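Local coordinates for protein eukaryotic Translation Initiation 4E (PDB 3HXI) that binds the 7-methylguanosine cap of messenger RNA as a eukaryotic initiation factor 4E and probably brings capped messages into translation, under control of 4E-binding proteins, at residues 61-66 with 126-131; 97-102 with 157-162; 119-124 with 137-142. One frame throughout, in Å; residues are numbered along the deposited sequence.

The three contacts illustrate how one curved antiparallel sheet, backed by helices, presents a ligand on one face and a protein partner on the other. Contacts 1 and 3 share strand 121-127, pairing its ends with strands 63-68 and 134-139; their centres lie about 18 Å apart, and both touch the cap analogue, contact 1 at the phosphates and the second ribose and contact 3 at the methyl group of the base. Contact 2 lies behind the sheet, its centre about 16 Å from that of contact 1 and 18 Å from that of contact 3. Trp100 connects it to both, packing against Leu64 and Phe126 and, through CH2, against Ala124 C at 3.7 Å.

Contact 1: 61-66 with 126-131; sequences GKDLYM and FQPRSR. With GTG (7-methyl-guanosine-5'-triphosphate-5'-guanosine), chain C.
Asp63 and Arg129 meet where two neighbouring strands of the eIF4E antiparallel sheet give way to the loops of the cap-binding site. The tight part lies toward the strands: Leu64 and Phe126 form a hydrogen-bonded antiparallel pair, and their side chains run side by side toward helix 96-108, Leu64 CD1 reaching Phe126 CD2 at 4.0 Å. Trp100 and Val96 of that helix pack on these two residues. Beyond the pair, Pro128 CD presses to 3.0 Å from Lys62 O, a buried carbonyl with no hydrogen-bonding partner in the model.

Toward the loops the contact turns polar, and Gly61 and Arg129 are partly exposed, although Asp63 and Gln127 stay buried. Arg129 grips Asp63 in an end-on, two-pronged salt bridge, NH1 to OD2 and NH2 to OD1, each bond 2.8 Å long and using a syn lone pair; the carboxylate and guanidinium planes are 8° apart. Gln127 NE2 reaches Asp63 OD2 differently, standing 3.3 Å away above the carboxylate plane. Arg129 NH2 also bonds to Pro128 O, which accepts Gly61 N from the other face of the carbonyl. Arg129 CG sits beside the backbone N (chi1 -60°), and chi2 bends the chain at CD.

Asp63 acts as a second-shell residue, holding the arginine that binds the ligand, its charge probably tempering the cation. Gln127 NE2 bonds to O2A of the cap, Arg129 NH1 to O1A as well as to Asp63, and O3E donates to Gly61 O. Carbon C5E lies over one guanidinium face, while Arg129 NE gives a 2.8 Å hydrogen bond to O1B.

Contact 2: 97-102 with 157-162; sequences DFLWDE and ERLELE
Leu99 and Leu159 bring two backbones to a CA-CA distance of 5.7 Å, where the early turns of helix 96-108 pass the C-terminal end of helix 145-159, both lying against the helix-covered face of the eIF4E sheet. The second helix closes in a Schellman motif: Glu160 adopts a positive phi of 55°, and the chain turns away so that Leu161 follows Leu159 into the contact.

No direct hydrogen bond crosses the interface; apolar branches do most of the work. Leu99 CD2 is the central group, 4.0 Å from Leu159 CB and 3.9 Å from Leu161 CD2. Leu159 CD1 in turn approaches Glu102 CB. Ile88 of strand 84-89 lies beneath both Leu159 and Leu161, which joins the helix end to the sheet as well as to its neighbour.

Phe98 covers the outer side. The ring presents its edge to a backbone carbonyl, Phe98 CE2 lying 3.9 Å from Leu159 O. Glu160 crosses the phenyl group at about a right angle, Glu160 CD standing 4.0 Å from Phe98 CZ with ring and carboxylate planes 63° apart. Glu102 CG rests over one ring face, toward the rim.

Outside the two segments, Glu102 OE1 also makes a salt bridge to a basic side chain of the bound 4E-BP peptide, a separate chain, and Asp101 OD2 makes another to it, so this helix supplies acidic docking points. The same Glu102 OE1 accepts a hydrogen from a water at 2.7 Å, and that water gives its other hydrogen to Arg158 O.

Contact 3: 119-124 with 137-142; sequences RQICGA and VWLTSD. With GTG (7-methyl-guanosine-5'-triphosphate-5'-guanosine), chain C.
Ile121 and Leu139 face each other across the hairpin formed by strands 121-127 and 134-139, whose antiparallel pairing in the eIF4E sheet is interrupted by a classic beta bulge. Cys122 and Gly123 together oppose Trp138: Trp138 O receives Cys122 N at 2.9 Å and, weakly, Gly123 N, while Trp138 N bonds to Gly123 O.

On the helix-covered face, Ile121 slants across two neighbours, its CD1 meeting Leu139 CD2 at 3.6 Å and Val137 CG1 at 4.0 Å. Leu107 of helix 96-108 and Ile148 and Ile155 of helix 145-159 pack around this apolar cluster.

On the other side, Cys122 points toward the opposing segment, its SG 3.6 Å from Thr140 N just past the strand end. There Gln120 takes over. Its chain bends at chi2 (-59°), and the side chain crosses that of Thr140 at about a right angle, Gln120 NE2 coming within 3.4 Å of Thr140 CG2. Gln120 OE1 is held twice by Ser141, by the backbone N and by Ser141 OG at 2.9 Å, the two donors arriving from opposite faces of the amide plane. Thr140 N bonds to Gln120 O, while its hydroxyl turns to Lys79 O. These bonds join the end of helix 115-120 to the turn that follows strand 134-139.

Trp138 projects into the cap pocket. Its indole lies nearly parallel to that of Trp75 (about 10° between planes), and Phe67 meets it edge-to-face. Trp138 offers the ligand an edge: in the indole plane, Trp138 CZ2 lies 3.8 Å from C7X, the N7-methyl carbon that distinguishes the cap.

Contact 1: 61-66 with 126-131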
loop_
_atom_site.group_PDB
_atom_site.type_symbol
_atom_site.label_atom_id
_atom_site.label_comp_id
_atom_site.label_asym_id
_atom_site.label_seq_id
_atom_site.Cartn_x
_atom_site.Cartn_y
_atom_site.Cartn_z
ATOM N N GLY A 61 6.495 7.329 -12.914
ATOM C CA GLY A 61 5.206 8.020 -12.882
ATOM C C GLY A 61 3.986 7.141 -13.108
ATOM O O GLY A 61 2.853 7.653 -13.075
ATOM N N LYS A 62 4.205 5.844 -13.373
ATOM C CA LYS A 62 3.122 4.846 -13.493
ATOM C C LYS A 62 3.043 4.117 -12.164
ATOM O O LYS A 62 4.027 3.535 -11.728
ATOM C CB LYS A 62 3.396 3.844 -14.611
ATOM C CG LYS A 62 2.443 2.616 -14.605
ATOM C CD LYS A 62 2.598 1.754 -15.865
ATOM C CE LYS A 62 2.195 0.299 -15.599
ATOM N NZ LYS A 62 1.950 -0.449 -16.875
ATOM N N ASP A 63 1.893 4.178 -11.508
ATOM C CA ASP A 63 1.813 3.770 -10.115
ATOM C C ASP A 63 0.912 2.546 -9.945
ATOM O O ASP A 63 0.052 2.285 -10.783
ATOM C CB ASP A 63 1.308 4.934 -9.242
ATOM C CG ASP A 63 2.223 6.166 -9.288
ATOM O OD1 ASP A 63 3.349 6.050 -9.776
ATOM O OD2 ASP A 63 1.817 7.263 -8.822
ATOM N N LEU A 64 1.120 1.818 -8.851
ATOM C CA LEU A 64 0.335 0.643 -8.495
ATOM C C LEU A 64 -0.395 0.927 -7.182
ATOM O O LEU A 64 0.216 1.413 -6.219
ATOM C CB LEU A 64 1.247 -0.565 -8.302
ATOM C CG LEU A 64 2.270 -0.861 -9.400
ATOM C CD1 LEU A 64 3.207 -2.009 -8.952
ATOM C CD2 LEU A 64 1.551 -1.190 -10.707
ATOM N N TYR A 65 -1.694 0.629 -7.163
ATOM C CA TYR A 65 -2.546 0.824 -5.978
ATOM C C TYR A 65 -3.220 -0.491 -5.632
ATOM O O TYR A 65 -3.843 -1.111 -6.512
ATOM C CB TYR A 65 -3.647 1.863 -6.273
ATOM C CG TYR A 65 -3.190 3.317 -6.299
ATOM C CD1 TYR A 65 -3.495 4.179 -5.227
ATOM C CD2 TYR A 65 -2.454 3.830 -7.383
ATOM C CE1 TYR A 65 -3.076 5.511 -5.232
ATOM C CE2 TYR A 65 -2.032 5.164 -7.401
ATOM C CZ TYR A 65 -2.350 5.999 -6.317
ATOM O OH TYR A 65 -1.930 7.324 -6.291
ATOM N N MET A 66 -3.127 -0.915 -4.370
ATOM C CA MET A 66 -3.885 -2.094 -3.920
ATOM C C MET A 66 -4.726 -1.737 -2.701
ATOM O O MET A 66 -4.176 -1.399 -1.641
ATOM C CB MET A 66 -2.987 -3.295 -3.613
ATOM C CG MET A 66 -3.797 -4.557 -3.219
ATOM S SD MET A 66 -2.853 -5.879 -2.435
ATOM C CE MET A 66 -2.636 -5.196 -0.783
ATOM N N PHE A 126 2.521 1.956 -4.709
ATOM C CA PHE A 126 3.886 2.040 -5.179
ATOM C C PHE A 126 4.020 3.112 -6.256
ATOM O O PHE A 126 3.304 3.086 -7.248
ATOM C CB PHE A 126 4.352 0.706 -5.752
ATOM C CG PHE A 126 5.760 0.762 -6.255
ATOM C CD1 PHE A 126 6.782 1.152 -5.397
ATOM C CD2 PHE A 126 6.048 0.523 -7.597
ATOM C CE1 PHE A 126 8.111 1.242 -5.858
ATOM C CE2 PHE A 126 7.359 0.620 -8.073
ATOM C CZ PHE A 126 8.390 0.962 -7.205
ATOM N N GLN A 127 4.940 4.047 -6.047
ATOM C CA GLN A 127 5.131 5.180 -6.955
ATOM C C GLN A 127 6.601 5.270 -7.376
ATOM O O GLN A 127 7.439 5.772 -6.637
ATOM C CB GLN A 127 4.674 6.486 -6.304
ATOM C CG GLN A 127 3.210 6.461 -5.908
ATOM C CD GLN A 127 2.799 7.715 -5.185
ATOM O OE1 GLN A 127 3.317 8.018 -4.107
ATOM N NE2 GLN A 127 1.879 8.464 -5.782
ATOM N N PRO A 128 6.918 4.760 -8.572
ATOM C CA PRO A 128 8.288 4.892 -9.076
ATOM C C PRO A 128 8.557 6.319 -9.567
ATOM O O PRO A 128 7.786 6.870 -10.354
ATOM C CB PRO A 128 8.335 3.888 -10.231
ATOM C CG PRO A 128 6.929 3.837 -10.721
ATOM C CD PRO A 128 6.048 4.033 -9.505
ATOM N N ARG A 129 9.636 6.916 -9.076
ATOM C CA ARG A 129 9.994 8.271 -9.452
ATOM C C ARG A 129 11.490 8.361 -9.666
ATOM O O ARG A 129 12.264 7.690 -8.985
ATOM C CB ARG A 129 9.603 9.278 -8.373
ATOM C CG ARG A 129 8.118 9.358 -8.023
ATOM C CD ARG A 129 7.299 9.985 -9.148
ATOM N NE ARG A 129 5.901 10.092 -8.745
ATOM C CZ ARG A 129 5.016 9.109 -8.847
ATOM N NH1 ARG A 129 3.762 9.307 -8.451
ATOM N NH2 ARG A 129 5.381 7.937 -9.363
ATOM N N SER A 130 11.870 9.189 -10.636
ATOM C CA SER A 130 13.272 9.529 -10.915
ATOM C C SER A 130 14.043 10.049 -9.700
ATOM O O SER A 130 15.196 9.684 -9.492
ATOM C CB SER A 130 13.322 10.590 -12.008
ATOM O OG SER A 130 12.925 10.020 -13.237
ATOM N N ARG A 131 13.397 10.905 -8.920
ATOM C CA ARG A 131 14.038 11.605 -7.805
ATOM C C ARG A 131 14.093 10.737 -6.548
ATOM O O ARG A 131 14.779 11.069 -5.582
ATOM C CB ARG A 131 13.274 12.896 -7.509
HETATM P PA GTG C . 1.613 12.223 -6.430
HETATM O O1A GTG C . 1.724 11.438 -7.709
HETATM O O2A GTG C . 1.374 11.548 -5.097
HETATM O O3A GTG C . 2.841 13.236 -6.221
HETATM P PB GTG C . 4.234 13.315 -6.986
HETATM O O1B GTG C . 4.945 11.985 -6.974
HETATM O O2B GTG C . 4.932 14.546 -6.415
HETATM O O3B GTG C . 3.737 13.711 -8.463
HETATM N N9A GTG C . -3.638 13.284 -6.577
HETATM C C8A GTG C . -2.944 12.331 -5.946
HETATM N N7A GTG C . -3.803 11.574 -5.226
HETATM C C7X GTG C . -3.383 10.416 -4.399
HETATM C C5A GTG C . -5.028 12.068 -5.418
HETATM C C6A GTG C . -6.275 11.675 -4.917
HETATM O O6A GTG C . -6.423 10.702 -4.141
HETATM N N1A GTG C . -7.360 12.402 -5.282
HETATM C C2A GTG C . -7.222 13.465 -6.136
HETATM N N2A GTG C . -8.283 14.197 -6.519
HETATM N N3A GTG C . -6.016 13.836 -6.620
HETATM C C4A GTG C . -4.921 13.138 -6.271
HETATM O O5D GTG C . 0.393 13.213 -6.631
HETATM C C5D GTG C . 0.413 14.118 -7.730
HETATM C C4D GTG C . -0.903 14.861 -7.786
HETATM O O4D GTG C . -1.930 13.936 -8.115
HETATM C C3D GTG C . -1.322 15.476 -6.466
HETATM O O3D GTG C . -0.679 16.730 -6.249
HETATM C C2D GTG C . -2.815 15.598 -6.652
HETATM O O2D GTG C . -3.114 16.768 -7.429
HETATM C C1D GTG C . -3.134 14.353 -7.472
HETATM P PG GTG C . 4.621 13.772 -9.803
HETATM O O1G GTG C . 5.880 12.970 -9.719
HETATM O O2G GTG C . 4.682 15.219 -10.260
HETATM O O5E GTG C . 3.612 13.019 -10.802
HETATM C C5E GTG C . 3.425 11.608 -10.705
HETATM C C4E GTG C . 2.509 11.132 -11.813
HETATM O O4E GTG C . 1.221 11.729 -11.633
HETATM C C3E GTG C . 2.973 11.562 -13.193
HETATM O O3E GTG C . 2.478 10.586 -14.124
HETATM C C2E GTG C . 2.240 12.872 -13.448
HETATM O O2E GTG C . 2.062 13.152 -14.847
HETATM C C1E GTG C . 0.916 12.576 -12.759
HETATM N N9B GTG C . 0.155 13.722 -12.222
HETATM C C8B GTG C . 0.852 14.489 -11.217
HETATM N N7B GTG C . -0.164 15.478 -10.871
HETATM C C5B GTG C . -1.289 15.214 -11.601
HETATM C C6B GTG C . -2.617 15.847 -11.677
HETATM O O6B GTG C . -2.836 16.844 -10.938
HETATM N N1B GTG C . -3.526 15.330 -12.552
HETATM C C2B GTG C . -3.241 14.237 -13.341
HETATM N N2B GTG C . -4.160 13.729 -14.200
HETATM N N3B GTG C . -2.040 13.609 -13.315
HETATM C C4B GTG C . -1.079 14.047 -12.477
#

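Contact 2: 97-102 with 157-162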
loop_
_atom_site.group_PDB
_atom_site.type_symbol
_atom_site.label_atom_id
_atom_site.label_comp_id
_atom_site.label_asym_id
_atom_site.label_seq_id
_atom_site.Cartn_x
_atom_site.Cartn_y
_atom_site.Cartn_z
ATOM N N ASP A 97 11.004 -4.635 -5.745
ATOM C CA ASP A 97 10.230 -5.880 -5.872
ATOM C C ASP A 97 10.006 -6.522 -4.500
ATOM O O ASP A 97 8.891 -6.922 -4.187
ATOM C CB ASP A 97 10.944 -6.879 -6.774
ATOM C CG ASP A 97 10.892 -6.500 -8.244
ATOM O OD1 ASP A 97 10.081 -5.632 -8.633
ATOM O OD2 ASP A 97 11.670 -7.103 -9.019
ATOM N N PHE A 98 11.079 -6.614 -3.699
ATOM C CA PHE A 98 11.033 -7.110 -2.306
ATOM C C PHE A 98 10.109 -6.228 -1.456
ATOM O O PHE A 98 9.212 -6.738 -0.762
ATOM C CB PHE A 98 12.459 -7.160 -1.711
ATOM C CG PHE A 98 12.505 -7.522 -0.250
ATOM C CD1 PHE A 98 12.450 -8.867 0.151
ATOM C CD2 PHE A 98 12.597 -6.528 0.724
ATOM C CE1 PHE A 98 12.480 -9.207 1.514
ATOM C CE2 PHE A 98 12.636 -6.847 2.087
ATOM C CZ PHE A 98 12.576 -8.186 2.489
ATOM N N LEU A 99 10.321 -4.917 -1.507
ATOM C CA LEU A 99 9.506 -3.984 -0.707
ATOM C C LEU A 99 8.014 -4.148 -1.000
ATOM O O LEU A 99 7.202 -4.250 -0.082
ATOM C CB LEU A 99 9.891 -2.520 -0.976
ATOM C CG LEU A 99 11.260 -2.046 -0.472
ATOM C CD1 LEU A 99 11.467 -0.576 -0.834
ATOM C CD2 LEU A 99 11.406 -2.247 1.051
ATOM N N TRP A 100 7.672 -4.162 -2.279
ATOM C CA TRP A 100 6.262 -4.290 -2.694
ATOM C C TRP A 100 5.687 -5.634 -2.312
ATOM O O TRP A 100 4.616 -5.698 -1.724
ATOM C CB TRP A 100 6.131 -4.070 -4.190
ATOM C CG TRP A 100 4.735 -3.860 -4.714
ATOM C CD1 TRP A 100 4.159 -4.539 -5.742
ATOM C CD2 TRP A 100 3.756 -2.898 -4.264
ATOM N NE1 TRP A 100 2.875 -4.059 -5.974
ATOM C CE2 TRP A 100 2.607 -3.061 -5.078
ATOM C CE3 TRP A 100 3.735 -1.926 -3.258
ATOM C CZ2 TRP A 100 1.436 -2.279 -4.912
ATOM C CZ3 TRP A 100 2.566 -1.143 -3.088
ATOM C CH2 TRP A 100 1.435 -1.334 -3.918
ATOM N N ASP A 101 6.396 -6.718 -2.630
ATOM C CA ASP A 101 5.911 -8.055 -2.262
ATOM C C ASP A 101 5.745 -8.245 -0.747
ATOM O O ASP A 101 4.755 -8.800 -0.315
ATOM C CB ASP A 101 6.824 -9.155 -2.804
ATOM C CG ASP A 101 6.775 -9.278 -4.325
ATOM O OD1 ASP A 101 5.886 -8.664 -4.973
ATOM O OD2 ASP A 101 7.648 -10.012 -4.873
ATOM N N GLU A 102 6.711 -7.788 0.052
ATOM C CA GLU A 102 6.606 -7.912 1.512
ATOM C C GLU A 102 5.439 -7.077 2.036
ATOM O O GLU A 102 4.701 -7.497 2.955
ATOM C CB GLU A 102 7.896 -7.443 2.197
ATOM C CG GLU A 102 9.107 -8.356 1.954
ATOM C CD GLU A 102 8.846 -9.802 2.373
ATOM O OE1 GLU A 102 8.309 -10.049 3.478
ATOM O OE2 GLU A 102 9.225 -10.693 1.601
ATOM N N GLU A 157 9.426 -3.341 10.236
ATOM C CA GLU A 157 9.953 -4.681 10.510
ATOM C C GLU A 157 9.888 -5.529 9.260
ATOM O O GLU A 157 10.896 -6.072 8.828
ATOM C CB GLU A 157 9.189 -5.344 11.646
ATOM C CG GLU A 157 9.500 -4.744 13.008
ATOM C CD GLU A 157 8.511 -5.156 14.091
ATOM O OE1 GLU A 157 7.508 -5.838 13.774
ATOM O OE2 GLU A 157 8.734 -4.784 15.268
ATOM N N ARG A 158 8.710 -5.593 8.647
ATOM C CA ARG A 158 8.503 -6.505 7.534
ATOM C C ARG A 158 9.276 -6.071 6.295
ATOM O O ARG A 158 9.760 -6.915 5.536
ATOM C CB ARG A 158 7.010 -6.678 7.217
ATOM C CG ARG A 158 6.222 -7.429 8.277
ATOM C CD ARG A 158 6.548 -8.928 8.339
ATOM N NE ARG A 158 5.681 -9.563 9.336
ATOM C CZ ARG A 158 5.895 -9.575 10.659
ATOM N NH1 ARG A 158 6.973 -9.006 11.199
ATOM N NH2 ARG A 158 5.014 -10.161 11.456
ATOM N N LEU A 159 9.410 -4.759 6.110
ATOM C CA LEU A 159 10.139 -4.222 4.961
ATOM C C LEU A 159 11.629 -4.024 5.227
ATOM O O LEU A 159 12.376 -3.664 4.318
ATOM C CB LEU A 159 9.474 -2.961 4.439
ATOM C CG LEU A 159 8.275 -3.156 3.504
ATOM C CD1 LEU A 159 7.156 -4.045 4.106
ATOM C CD2 LEU A 159 7.718 -1.799 3.124
ATOM N N GLU A 160 12.047 -4.303 6.470
ATOM C CA GLU A 160 13.447 -4.202 6.893
ATOM C C GLU A 160 13.976 -2.791 6.597
ATOM O O GLU A 160 15.063 -2.608 6.036
ATOM C CB GLU A 160 14.313 -5.297 6.235
ATOM C CG GLU A 160 13.741 -6.717 6.408
ATOM C CD GLU A 160 14.671 -7.826 5.920
ATOM O OE1 GLU A 160 15.723 -7.535 5.321
ATOM O OE2 GLU A 160 14.345 -9.012 6.151
ATOM N N LEU A 161 13.173 -1.799 6.979
ATOM C CA LEU A 161 13.475 -0.400 6.715
ATOM C C LEU A 161 14.372 0.209 7.773
ATOM O O LEU A 161 14.217 -0.045 8.966
ATOM C CB LEU A 161 12.197 0.431 6.638
ATOM C CG LEU A 161 11.115 0.036 5.644
ATOM C CD1 LEU A 161 9.954 1.026 5.737
ATOM C CD2 LEU A 161 11.638 -0.019 4.200
ATOM N N GLU A 162 15.287 1.051 7.315
ATOM C CA GLU A 162 16.219 1.707 8.211
ATOM C C GLU A 162 15.892 3.184 8.386
ATOM O O GLU A 162 15.883 3.689 9.509
ATOM C CB GLU A 162 17.650 1.462 7.727
ATOM C CG GLU A 162 18.160 0.099 8.215
ATOM C CD GLU A 162 19.430 -0.346 7.543
ATOM O OE1 GLU A 162 20.394 0.448 7.500
ATOM O OE2 GLU A 162 19.468 -1.500 7.061
HETATM O O HOH W 1 9.936 -9.619 5.598
#

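Contact 3: 119-124 with 137-142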
loop_
_atom_site.group_PDB
_atom_site.type_symbol
_atom_site.label_atom_id
_atom_site.label_comp_id
_atom_site.label_asym_id
_atom_site.label_seq_id
_atom_site.Cartn_x
_atom_site.Cartn_y
_atom_site.Cartn_z
ATOM N N ARG A 119 -8.346 -3.183 10.808
ATOM C CA ARG A 119 -9.464 -2.266 10.563
ATOM C C ARG A 119 -9.005 -0.901 10.033
ATOM O O ARG A 119 -9.746 -0.241 9.316
ATOM C CB ARG A 119 -10.324 -2.105 11.825
ATOM C CG ARG A 119 -11.037 -3.402 12.244
ATOM C CD ARG A 119 -12.099 -3.168 13.338
ATOM N NE ARG A 119 -11.507 -3.027 14.670
ATOM C CZ ARG A 119 -11.528 -3.988 15.595
ATOM N NH1 ARG A 119 -10.968 -3.797 16.776
ATOM N NH2 ARG A 119 -12.109 -5.146 15.339
ATOM N N GLN A 120 -7.791 -0.489 10.397
ATOM C CA GLN A 120 -7.272 0.815 9.972
ATOM C C GLN A 120 -6.860 0.786 8.511
ATOM O O GLN A 120 -6.807 1.833 7.852
ATOM C CB GLN A 120 -6.057 1.235 10.818
ATOM C CG GLN A 120 -6.370 1.895 12.135
ATOM C CD GLN A 120 -7.204 3.150 11.954
ATOM O OE1 GLN A 120 -6.772 4.132 11.320
ATOM N NE2 GLN A 120 -8.409 3.114 12.482
ATOM N N ILE A 121 -6.564 -0.409 8.002
ATOM C CA ILE A 121 -5.918 -0.527 6.686
ATOM C C ILE A 121 -6.883 -0.230 5.545
ATOM O O ILE A 121 -7.968 -0.834 5.454
ATOM C CB ILE A 121 -5.248 -1.930 6.473
ATOM C CG1 ILE A 121 -4.156 -2.202 7.526
ATOM C CG2 ILE A 121 -4.713 -2.074 5.017
ATOM C CD1 ILE A 121 -2.945 -1.257 7.520
ATOM N N CYS A 122 -6.474 0.685 4.671
ATOM C CA CYS A 122 -7.209 0.944 3.439
ATOM C C CYS A 122 -6.519 0.322 2.236
ATOM O O CYS A 122 -7.140 -0.404 1.466
ATOM C CB CYS A 122 -7.363 2.443 3.214
ATOM S SG CYS A 122 -8.370 3.229 4.487
ATOM N N GLY A 123 -5.230 0.602 2.071
ATOM C CA GLY A 123 -4.512 0.082 0.907
ATOM C C GLY A 123 -3.044 0.465 0.859
ATOM O O GLY A 123 -2.538 1.115 1.781
ATOM N N ALA A 124 -2.374 0.052 -0.212
ATOM C CA ALA A 124 -0.947 0.308 -0.419
ATOM C C ALA A 124 -0.713 0.903 -1.818
ATOM O O ALA A 124 -1.503 0.674 -2.748
ATOM C CB ALA A 124 -0.139 -0.970 -0.238
ATOM N N VAL A 137 1.317 3.246 2.751
ATOM C CA VAL A 137 0.161 2.497 3.212
ATOM C C VAL A 137 -0.838 3.521 3.727
ATOM O O VAL A 137 -0.522 4.314 4.611
ATOM C CB VAL A 137 0.507 1.526 4.336
ATOM C CG1 VAL A 137 -0.777 0.957 4.971
ATOM C CG2 VAL A 137 1.415 0.423 3.826
ATOM N N TRP A 138 -2.043 3.474 3.174
ATOM C CA TRP A 138 -3.115 4.399 3.517
ATOM C C TRP A 138 -3.969 3.792 4.623
ATOM O O TRP A 138 -4.346 2.611 4.537
ATOM C CB TRP A 138 -3.975 4.599 2.272
ATOM C CG TRP A 138 -3.363 5.492 1.216
ATOM C CD1 TRP A 138 -2.030 5.647 0.904
ATOM C CD2 TRP A 138 -4.085 6.337 0.321
ATOM N NE1 TRP A 138 -1.894 6.541 -0.144
ATOM C CE2 TRP A 138 -3.140 6.986 -0.507
ATOM C CE3 TRP A 138 -5.455 6.600 0.131
ATOM C CZ2 TRP A 138 -3.518 7.907 -1.498
ATOM C CZ3 TRP A 138 -5.828 7.510 -0.842
ATOM C CH2 TRP A 138 -4.860 8.141 -1.665
ATOM N N LEU A 139 -4.253 4.612 5.637
ATOM C CA LEU A 139 -4.963 4.237 6.858
ATOM C C LEU A 139 -6.237 5.058 6.954
ATOM O O LEU A 139 -6.299 6.173 6.436
ATOM C CB LEU A 139 -4.093 4.540 8.085
ATOM C CG LEU A 139 -2.788 3.754 8.264
ATOM C CD1 LEU A 139 -2.285 3.874 9.704
ATOM C CD2 LEU A 139 -3.003 2.280 7.947
ATOM N N THR A 140 -7.247 4.533 7.636
ATOM C CA THR A 140 -8.566 5.179 7.617
ATOM C C THR A 140 -8.713 6.410 8.529
ATOM O O THR A 140 -9.605 7.242 8.305
ATOM C CB THR A 140 -9.686 4.163 7.905
ATOM O OG1 THR A 140 -10.953 4.736 7.558
ATOM C CG2 THR A 140 -9.681 3.765 9.365
ATOM N N SER A 141 -7.880 6.497 9.565
ATOM C CA SER A 141 -7.871 7.659 10.458
ATOM C C SER A 141 -6.513 8.357 10.446
ATOM O O SER A 141 -5.549 7.829 9.892
ATOM C CB SER A 141 -8.223 7.238 11.884
ATOM O OG SER A 141 -7.075 6.710 12.523
ATOM N N ASP A 142 -6.441 9.537 11.065
ATOM C CA ASP A 142 -5.160 10.252 11.210
ATOM C C ASP A 142 -4.835 10.518 12.670
ATOM O O ASP A 142 -3.853 11.185 12.982
ATOM C CB ASP A 142 -5.159 11.566 10.408
ATOM C CG ASP A 142 -6.201 12.579 10.911
ATOM O OD1 ASP A 142 -6.650 13.419 10.109
ATOM O OD2 ASP A 142 -6.585 12.516 12.097
HETATM P PA GTG C . 1.613 12.223 -6.430
HETATM O O1A GTG C . 1.724 11.438 -7.709
HETATM O O2A GTG C . 1.374 11.548 -5.097
HETATM O O3A GTG C . 2.841 13.236 -6.221
HETATM P PB GTG C . 4.234 13.315 -6.986
HETATM O O1B GTG C . 4.945 11.985 -6.974
HETATM O O2B GTG C . 4.932 14.546 -6.415
HETATM O O3B GTG C . 3.737 13.711 -8.463
HETATM N N9A GTG C . -3.638 13.284 -6.577
HETATM C C8A GTG C . -2.944 12.331 -5.946
HETATM N N7A GTG C . -3.803 11.574 -5.226
HETATM C C7X GTG C . -3.383 10.416 -4.399
HETATM C C5A GTG C . -5.028 12.068 -5.418
HETATM C C6A GTG C . -6.275 11.675 -4.917
HETATM O O6A GTG C . -6.423 10.702 -4.141
HETATM N N1A GTG C . -7.360 12.402 -5.282
HETATM C C2A GTG C . -7.222 13.465 -6.136
HETATM N N2A GTG C . -8.283 14.197 -6.519
HETATM N N3A GTG C . -6.016 13.836 -6.620
HETATM C C4A GTG C . -4.921 13.138 -6.271
HETATM O O5D GTG C . 0.393 13.213 -6.631
HETATM C C5D GTG C . 0.413 14.118 -7.730
HETATM C C4D GTG C . -0.903 14.861 -7.786
HETATM O O4D GTG C . -1.930 13.936 -8.115
HETATM C C3D GTG C . -1.322 15.476 -6.466
HETATM O O3D GTG C . -0.679 16.730 -6.249
HETATM C C2D GTG C . -2.815 15.598 -6.652
HETATM O O2D GTG C . -3.114 16.768 -7.429
HETATM C C1D GTG C . -3.134 14.353 -7.472
HETATM P PG GTG C . 4.621 13.772 -9.803
HETATM O O1G GTG C . 5.880 12.970 -9.719
HETATM O O2G GTG C . 4.682 15.219 -10.260
HETATM O O5E GTG C . 3.612 13.019 -10.802
HETATM C C5E GTG C . 3.425 11.608 -10.705
HETATM C C4E GTG C . 2.509 11.132 -11.813
HETATM O O4E GTG C . 1.221 11.729 -11.633
HETATM C C3E GTG C . 2.973 11.562 -13.193
HETATM O O3E GTG C . 2.478 10.586 -14.124
HETATM C C2E GTG C . 2.240 12.872 -13.448
HETATM O O2E GTG C . 2.062 13.152 -14.847
HETATM C C1E GTG C . 0.916 12.576 -12.759
HETATM N N9B GTG C . 0.155 13.722 -12.222
HETATM C C8B GTG C . 0.852 14.489 -11.217
HETATM N N7B GTG C . -0.164 15.478 -10.871
HETATM C C5B GTG C . -1.289 15.214 -11.601
HETATM C C6B GTG C . -2.617 15.847 -11.677
HETATM O O6B GTG C . -2.836 16.844 -10.938
HETATM N N1B GTG C . -3.526 15.330 -12.552
HETATM C C2B GTG C . -3.241 14.237 -13.341
HETATM N N2B GTG C . -4.160 13.729 -14.200
HETATM N N3B GTG C . -2.040 13.609 -13.315
HETATM C C4B GTG C . -1.079 14.047 -12.477
#